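Local structure of glutathione S-transferase (Bombyx mori, 3AY8) at residues A[118-124]-A[209-215]; A[164-169]-A[199-203]. The protein probably acts as a glutathione transferase, joining glutathione to other compounds, and forms a homodimer with the GST fold. All coordinates share one frame. Where two conformers were deposited one is given. Residues are numbered along the deposited sequence.

Contact 1 (A[118-124]-A[209-215])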
ATOM      1  N   ILE A 118      -3.715  12.696  16.662  1.00 34.52           N
ATOM      2  CA  ILE A 118      -4.022  14.095  16.959  1.00 34.82           C
ATOM      3  C   ILE A 118      -5.529  14.352  16.810  1.00 35.70           C
ATOM      4  O   ILE A 118      -6.120  15.079  17.611  1.00 35.73           O
ATOM      5  CB  ILE A 118      -3.211  15.072  16.053  1.00 34.15           C
ATOM      6  CG1 ILE A 118      -1.735  15.066  16.448  1.00 33.59           C
ATOM      7  CG2 ILE A 118      -3.777  16.491  16.106  1.00 33.47           C
ATOM      8  CD1 ILE A 118      -0.828  15.853  15.504  1.00 33.07           C
ATOM      9  N   LEU A 119      -6.136  13.760  15.782  1.00 36.02           N
ATOM     10  CA  LEU A 119      -7.568  13.935  15.535  1.00 36.83           C
ATOM     11  C   LEU A 119      -8.426  13.200  16.558  1.00 37.75           C
ATOM     12  O   LEU A 119      -9.437  13.733  17.007  1.00 37.89           O
ATOM     13  CB  LEU A 119      -7.956  13.448  14.129  1.00 36.31           C
ATOM     14  CG  LEU A 119      -7.519  14.230  12.891  1.00 34.81           C
ATOM     15  CD1 LEU A 119      -7.527  13.337  11.647  1.00 34.02           C
ATOM     16  CD2 LEU A 119      -8.403  15.456  12.678  1.00 33.32           C
ATOM     17  N   PHE A 120      -8.015  11.986  16.920  1.00 38.69           N
ATOM     18  CA  PHE A 120      -8.895  11.053  17.626  1.00 39.87           C
ATOM     19  C   PHE A 120      -8.396  10.544  18.971  1.00 39.82           C
ATOM     20  O   PHE A 120      -9.205  10.143  19.803  1.00 40.12           O
ATOM     21  CB  PHE A 120      -9.218   9.844  16.740  1.00 39.99           C
ATOM     22  CG  PHE A 120      -9.888  10.194  15.443  1.00 42.12           C
ATOM     23  CD1 PHE A 120     -11.126  10.840  15.428  1.00 43.74           C
ATOM     24  CD2 PHE A 120      -9.289   9.865  14.233  1.00 43.10           C
ATOM     25  CE1 PHE A 120     -11.750  11.162  14.223  1.00 44.94           C
ATOM     26  CE2 PHE A 120      -9.910  10.175  13.020  1.00 45.21           C
ATOM     27  CZ  PHE A 120     -11.141  10.829  13.015  1.00 45.32           C
ATOM     28  N   LEU A 121      -7.085  10.543  19.187  1.00 39.90           N
ATOM     29  CA  LEU A 121      -6.527   9.842  20.350  1.00 40.16           C
ATOM     30  C   LEU A 121      -5.937  10.763  21.410  1.00 40.29           C
ATOM     31  O   LEU A 121      -5.213  10.307  22.294  1.00 40.53           O
ATOM     32  CB  LEU A 121      -5.484   8.804  19.921  1.00 40.21           C
ATOM     33  CG  LEU A 121      -5.827   7.730  18.884  1.00 40.46           C
ATOM     34  CD1 LEU A 121      -4.635   6.795  18.701  1.00 39.80           C
ATOM     35  CD2 LEU A 121      -7.070   6.932  19.269  1.00 41.90           C
ATOM     36  N   GLY A 122      -6.243  12.055  21.322  1.00 40.15           N
ATOM     37  CA  GLY A 122      -5.802  13.001  22.336  1.00 39.84           C
ATOM     38  C   GLY A 122      -4.378  13.509  22.198  1.00 39.77           C
ATOM     39  O   GLY A 122      -3.867  14.162  23.110  1.00 39.62           O
ATOM     40  N   GLU A 123      -3.723  13.215  21.073  1.00 39.58           N
ATOM     41  CA  GLU A 123      -2.357  13.706  20.844  1.00 39.51           C
ATOM     42  C   GLU A 123      -2.398  15.190  20.488  1.00 38.90           C
ATOM     43  O   GLU A 123      -3.270  15.623  19.735  1.00 38.68           O
ATOM     44  CB  GLU A 123      -1.638  12.888  19.757  1.00 39.81           C
ATOM     45  CG  GLU A 123      -0.173  13.290  19.530  1.00 41.50           C
ATOM     46  CD  GLU A 123       0.667  13.230  20.811  1.00 43.93           C
ATOM     47  OE1 GLU A 123       0.968  12.111  21.279  1.00 45.37           O
ATOM     48  OE2 GLU A 123       1.025  14.301  21.347  1.00 44.11           O
ATOM     49  N   THR A 124      -1.463  15.963  21.042  1.00 38.54           N
ATOM     50  CA  THR A 124      -1.474  17.426  20.891  1.00 38.74           C
ATOM     51  C   THR A 124      -0.219  17.991  20.215  1.00 38.70           C
ATOM     52  O   THR A 124      -0.085  19.209  20.050  1.00 38.79           O
ATOM     53  CB  THR A 124      -1.644  18.127  22.259  1.00 38.92           C
ATOM     54  OG1 THR A 124      -0.680  17.594  23.175  1.00 39.71           O
ATOM     55  CG2 THR A 124      -3.050  17.913  22.817  1.00 38.87           C
ATOM     56  N   ALA A 209      -8.957  20.500  10.944  1.00 33.78           N
ATOM     57  CA  ALA A 209      -9.291  19.599  12.046  1.00 33.86           C
ATOM     58  C   ALA A 209      -8.049  19.113  12.807  1.00 34.20           C
ATOM     59  O   ALA A 209      -8.083  18.965  14.035  1.00 34.11           O
ATOM     60  CB  ALA A 209     -10.136  18.427  11.554  1.00 34.01           C
ATOM     61  N   VAL A 210      -6.950  18.880  12.088  1.00 34.22           N
ATOM     62  CA  VAL A 210      -5.686  18.525  12.745  1.00 34.52           C
ATOM     63  C   VAL A 210      -5.103  19.702  13.567  1.00 35.63           C
ATOM     64  O   VAL A 210      -4.781  19.531  14.743  1.00 34.81           O
ATOM     65  CB  VAL A 210      -4.629  17.951  11.746  1.00 33.96           C
ATOM     66  CG1 VAL A 210      -3.357  17.534  12.479  1.00 32.16           C
ATOM     67  CG2 VAL A 210      -5.210  16.750  10.963  1.00 33.18           C
ATOM     68  N   LYS A 211      -4.979  20.864  12.926  0.60 36.14           N
ATOM     69  CA  LYS A 211      -4.421  22.057  13.563  0.60 37.31           C
ATOM     70  C   LYS A 211      -5.166  22.363  14.848  0.60 38.14           C
ATOM     71  O   LYS A 211      -4.553  22.657  15.874  0.60 38.06           O
ATOM     72  CB  LYS A 211      -4.513  23.266  12.632  0.60 37.08           C
ATOM     73  CG  LYS A 211      -3.521  23.274  11.493  0.60 37.17           C
ATOM     74  CD  LYS A 211      -3.991  24.249  10.427  0.60 38.31           C
ATOM     75  CE  LYS A 211      -2.860  24.659   9.535  0.60 39.61           C
ATOM     76  NZ  LYS A 211      -3.354  25.152   8.229  0.60 40.84           N
ATOM     77  N   LYS A 212      -6.492  22.262  14.773  1.00 39.10           N
ATOM     78  CA  LYS A 212      -7.383  22.606  15.874  1.00 41.27           C
ATOM     79  C   LYS A 212      -6.946  21.887  17.157  1.00 42.26           C
ATOM     80  O   LYS A 212      -7.053  22.442  18.243  1.00 42.21           O
ATOM     81  CB  LYS A 212      -8.838  22.262  15.520  1.00 41.48           C
ATOM     82  CG  LYS A 212      -9.861  22.751  16.545  1.00 44.08           C
ATOM     83  CD  LYS A 212     -11.297  22.594  16.054  1.00 46.54           C
ATOM     84  CE  LYS A 212     -12.273  23.044  17.141  1.00 48.68           C
ATOM     85  NZ  LYS A 212     -13.640  23.310  16.609  1.00 49.97           N
ATOM     86  N   ASN A 213      -6.426  20.666  17.022  1.00 43.54           N
ATOM     87  CA  ASN A 213      -5.999  19.890  18.191  1.00 44.93           C
ATOM     88  C   ASN A 213      -4.525  20.011  18.589  1.00 45.68           C
ATOM     89  O   ASN A 213      -4.116  19.482  19.625  1.00 45.79           O
ATOM     90  CB  ASN A 213      -6.395  18.427  18.035  1.00 44.94           C
ATOM     91  CG  ASN A 213      -7.873  18.215  18.214  1.00 45.79           C
ATOM     92  OD1 ASN A 213      -8.591  19.124  18.630  1.00 47.16           O
ATOM     93  ND2 ASN A 213      -8.344  17.011  17.909  1.00 44.76           N
ATOM     94  N   ILE A 214      -3.737  20.706  17.776  1.00 46.73           N
ATOM     95  CA  ILE A 214      -2.330  20.929  18.084  1.00 48.09           C
ATOM     96  C   ILE A 214      -2.188  22.147  19.003  1.00 49.56           C
ATOM     97  O   ILE A 214      -2.663  23.241  18.679  1.00 49.40           O
ATOM     98  CB  ILE A 214      -1.462  21.117  16.806  1.00 47.79           C
ATOM     99  CG1 ILE A 214      -1.549  19.879  15.902  1.00 46.93           C
ATOM    100  CG2 ILE A 214      -0.000  21.404  17.187  1.00 47.69           C
ATOM    101  CD1 ILE A 214      -0.856  20.036  14.559  1.00 46.07           C
ATOM    102  N   LYS A 215      -1.546  21.938  20.151  1.00 51.20           N
ATOM    103  CA  LYS A 215      -1.244  23.018  21.088  1.00 53.04           C
ATOM    104  C   LYS A 215       0.068  23.696  20.694  1.00 53.86           C
ATOM    105  O   LYS A 215       1.136  23.100  20.822  1.00 54.31           O
ATOM    106  CB  LYS A 215      -1.182  22.483  22.529  1.00 53.26           C
ATOM    107  CG  LYS A 215      -2.553  22.127  23.121  1.00 53.97           C
ATOM    108  CD  LYS A 215      -2.451  21.729  24.595  1.00 55.97           C
ATOM    109  CE  LYS A 215      -3.804  21.301  25.150  1.00 55.58           C
ATOM    110  NZ  LYS A 215      -3.653  20.617  26.465  1.00 56.50           N
TER

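Contact 2 (A[164-169]-A[199-203])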
ATOM      1  N   TYR A 164      -0.816  13.280  -4.864  1.00 22.72           N
ATOM      2  CA  TYR A 164      -1.325  14.633  -4.637  1.00 23.03           C
ATOM      3  C   TYR A 164      -2.365  14.674  -3.496  1.00 22.85           C
ATOM      4  O   TYR A 164      -2.311  15.558  -2.629  1.00 22.59           O
ATOM      5  CB  TYR A 164      -1.850  15.241  -5.947  1.00 23.32           C
ATOM      6  CG  TYR A 164      -2.560  16.571  -5.811  1.00 25.21           C
ATOM      7  CD1 TYR A 164      -2.020  17.602  -5.026  1.00 24.43           C
ATOM      8  CD2 TYR A 164      -3.758  16.812  -6.499  1.00 25.85           C
ATOM      9  CE1 TYR A 164      -2.668  18.822  -4.896  1.00 26.40           C
ATOM     10  CE2 TYR A 164      -4.411  18.040  -6.395  1.00 26.89           C
ATOM     11  CZ  TYR A 164      -3.860  19.039  -5.578  1.00 27.79           C
ATOM     12  OH  TYR A 164      -4.479  20.259  -5.463  1.00 29.04           O
ATOM     13  N   ALA A 165      -3.285  13.711  -3.469  1.00 22.62           N
ATOM     14  CA  ALA A 165      -4.274  13.646  -2.386  1.00 22.61           C
ATOM     15  C   ALA A 165      -3.593  13.507  -1.023  1.00 22.73           C
ATOM     16  O   ALA A 165      -3.985  14.161  -0.040  1.00 22.40           O
ATOM     17  CB  ALA A 165      -5.270  12.498  -2.620  1.00 22.25           C
ATOM     18  N   SER A 166      -2.559  12.666  -0.973  1.00 22.49           N
ATOM     19  CA  SER A 166      -1.779  12.488   0.250  1.00 22.47           C
ATOM     20  C   SER A 166      -1.024  13.772   0.644  1.00 22.62           C
ATOM     21  O   SER A 166      -1.178  14.276   1.770  1.00 21.70           O
ATOM     22  CB  SER A 166      -0.799  11.325   0.079  1.00 22.58           C
ATOM     23  OG  SER A 166      -1.483  10.079   0.018  1.00 22.46           O
ATOM     24  N   MET A 167      -0.216  14.287  -0.285  1.00 22.40           N
ATOM     25  CA  MET A 167       0.616  15.478  -0.043  1.00 23.40           C
ATOM     26  C   MET A 167      -0.204  16.720   0.317  1.00 22.85           C
ATOM     27  O   MET A 167       0.175  17.481   1.197  1.00 23.37           O
ATOM     28  CB  MET A 167       1.500  15.790  -1.265  1.00 23.02           C
ATOM     29  CG  MET A 167       2.712  14.898  -1.398  1.00 25.50           C
ATOM     30  SD  MET A 167       3.725  14.841   0.093  1.00 26.28           S
ATOM     31  CE  MET A 167       4.109  16.579   0.413  1.00 23.56           C
ATOM     32  N   SER A 168      -1.327  16.920  -0.359  1.00 23.22           N
ATOM     33  CA  SER A 168      -2.198  18.065  -0.043  1.00 23.32           C
ATOM     34  C   SER A 168      -2.731  17.987   1.394  1.00 23.87           C
ATOM     35  O   SER A 168      -2.921  19.019   2.049  1.00 24.47           O
ATOM     36  CB  SER A 168      -3.330  18.198  -1.071  1.00 23.53           C
ATOM     37  OG  SER A 168      -4.184  17.065  -1.065  1.00 21.30           O
ATOM     38  N   SER A 169      -2.931  16.766   1.890  1.00 24.03           N
ATOM     39  CA  SER A 169      -3.370  16.529   3.262  1.00 24.65           C
ATOM     40  C   SER A 169      -2.367  17.044   4.311  1.00 24.94           C
ATOM     41  O   SER A 169      -2.742  17.812   5.206  1.00 24.94           O
ATOM     42  CB  SER A 169      -3.627  15.036   3.477  1.00 25.17           C
ATOM     43  OG  SER A 169      -4.515  14.540   2.489  1.00 26.41           O
ATOM     44  N   ASN A 199     -10.267  18.908  -4.483  1.00 27.14           N
ATOM     45  CA  ASN A 199      -9.338  18.245  -3.560  1.00 26.54           C
ATOM     46  C   ASN A 199      -8.804  19.185  -2.486  1.00 26.44           C
ATOM     47  O   ASN A 199      -8.769  18.837  -1.302  1.00 26.13           O
ATOM     48  CB  ASN A 199      -8.165  17.624  -4.308  1.00 26.54           C
ATOM     49  CG  ASN A 199      -7.100  17.118  -3.359  1.00 25.29           C
ATOM     50  OD1 ASN A 199      -7.293  16.124  -2.681  1.00 23.53           O
ATOM     51  ND2 ASN A 199      -6.005  17.852  -3.255  1.00 26.01           N
ATOM     52  N   GLU A 200      -8.384  20.375  -2.907  1.00 27.00           N
ATOM     53  CA  GLU A 200      -7.825  21.373  -1.983  1.00 27.58           C
ATOM     54  C   GLU A 200      -8.797  21.756  -0.872  1.00 27.38           C
ATOM     55  O   GLU A 200      -8.391  21.971   0.283  1.00 26.87           O
ATOM     56  CB  GLU A 200      -7.377  22.620  -2.756  1.00 28.34           C
ATOM     57  CG  GLU A 200      -6.148  22.403  -3.638  1.00 31.34           C
ATOM     58  CD  GLU A 200      -4.872  22.160  -2.829  1.00 34.47           C
ATOM     59  OE1 GLU A 200      -4.812  22.609  -1.668  1.00 37.48           O
ATOM     60  OE2 GLU A 200      -3.930  21.523  -3.346  1.00 34.66           O
ATOM     61  N   ASP A 201     -10.087  21.825  -1.203  1.00 27.41           N
ATOM     62  CA  ASP A 201     -11.110  22.169  -0.203  1.00 27.34           C
ATOM     63  C   ASP A 201     -11.233  21.092   0.868  1.00 27.39           C
ATOM     64  O   ASP A 201     -11.319  21.403   2.062  1.00 27.75           O
ATOM     65  CB  ASP A 201     -12.473  22.422  -0.868  1.00 27.64           C
ATOM     66  CG  ASP A 201     -12.531  23.757  -1.583  1.00 29.46           C
ATOM     67  OD1 ASP A 201     -11.967  24.739  -1.057  1.00 29.10           O
ATOM     68  OD2 ASP A 201     -13.126  23.831  -2.677  1.00 30.34           O
ATOM     69  N   GLY A 202     -11.256  19.823   0.448  1.00 27.04           N
ATOM     70  CA  GLY A 202     -11.308  18.708   1.406  1.00 26.75           C
ATOM     71  C   GLY A 202     -10.036  18.604   2.246  1.00 26.79           C
ATOM     72  O   GLY A 202     -10.094  18.328   3.453  1.00 26.37           O
ATOM     73  N   ALA A 203      -8.888  18.802   1.601  1.00 26.90           N
ATOM     74  CA  ALA A 203      -7.595  18.813   2.298  1.00 27.84           C
ATOM     75  C   ALA A 203      -7.558  19.906   3.372  1.00 28.39           C
ATOM     76  O   ALA A 203      -7.093  19.673   4.481  1.00 28.27           O
ATOM     77  CB  ALA A 203      -6.437  18.989   1.294  1.00 27.69           C
TER
HETATM   78  O   HOH W   1      -3.045  21.410   0.739  1.00 24.66           O

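Contact 1 (A[118-124]-A[209-215])
The methyl CG2 of Ile118 is a bump that enters a shallow hollow on the last turn of helix 196-213, whose floor is the carbonyl of Val210 (Ile118 CG2 to Val210 O 3.5 Å). Val210 CG1 and Asn213 CB, each 3.8 Å from Ile118 CG2, line the walls, and Ile214 CG1 lies farther out at 4.1 Å. One residue on, Leu119 starts sideways, yet its CD2 reaches a neighbouring hollow, 3.6 Å from Ala209 CB and 3.8 Å from Val210 CG2. Val210 is thus touched by both projections. The arrangement belongs to the all-helical C-terminal domain of the GST fold, in which the final helix packs against the long helix 90-120 near the end of each; Val210 also rests on Cys115 of the latter. Next to the apolar fit, the CA-to-CB bond of Asn213 points toward segment 118-124, and its ND2 donates to Ile118 O at 3.0 Å with an angle of 156°, engaging a carbonyl close to the helix end. Leu121 then leaves helical geometry and Gly122, with phi of 82°, turns the chain, so that Thr124 comes back to the partner, its CA 4.6 Å from Ile214 CA. Here backbone meets backbone: Lys215 N donates to Thr124 O (3.1 Å). Two CA-H...O contacts accompany it, Ile214 CA to Thr124 O (3.4 Å) and Thr124 CA to Asn213 O (3.6 Å). Within the returning loop Glu123 OE2 accepts Thr124 N at 3.0 Å and also the backbone amide of Glu125.

Contact 2 (A[164-169]-A[199-203])
Tyr164 lays one face of its ring over the amide of Asn199, with Tyr164 CZ 3.4 Å from Asn199 ND2, and its hydroxyl continues past to Glu200. The bond from Tyr164 OH to Glu200 OE2 is very short, 2.5 Å, and the carboxylate oxygen lies at the ring edge, near the ring plane. Asn199 ND2 meanwhile donates to Ser168 OG at 3.0 Å and an almost straight 169°, so the amide is held between the ring and a serine one turn further along helix 158-173. A water joins the same helices, giving hydrogen bonds to Ser168 O (2.7 Å) and Glu200 OE1 (3.2 Å). Glu200 therefore reaches helix 158-173 directly through one oxygen and by way of water through the other. The two helical segments run in the same general direction, crossing at -42° with axes 9.3 Å apart at closest approach. They draw together along the chain: CA atoms are 6.9 Å apart at Ala165 and Asn199, but 4.9 Å apart at Ser169 and Ala203. Small side chains fit this narrowing, and Ala203 CB packs on the backbone, 3.6 Å from Ser168 O. From the thioredoxin-like N-terminal domain, Arg16 on helix 13-25 hydrogen-bonds Ala165 O, Ser169 OG and Asn199 OD1, so both helices share one partner across the domain boundary. Such packing of a buried central helix, with the thioredoxin-like domain against it, is characteristic of the helical C-terminal domain of cytosolic glutathione transferases.

Overall arrangement
Both contacts use helix 196-213, contact 2 near its start (199-203) and contact 1 at its end (209-215), against different partners. Contact 2 is buried, its centre about 7 Å from the centre of the chain, and joins that helix to helix 158-173; contact 1 is partly buried, its centre about 21 Å out, and joins the residues just before the C-terminus to the end of helix 90-120 and the loop after it. The chemistry differs: the buried contact is largely polar, whereas the outer one combines aliphatic packing with one side-chain-to-backbone and one backbone-to-backbone hydrogen bond. The centres of contacts 1 and 2 are about 18 Å apart. Lys211, in 209-215 but with its CA-to-CB bond away from 118-124, hydrogen-bonds Ala172 O on helix 158-173.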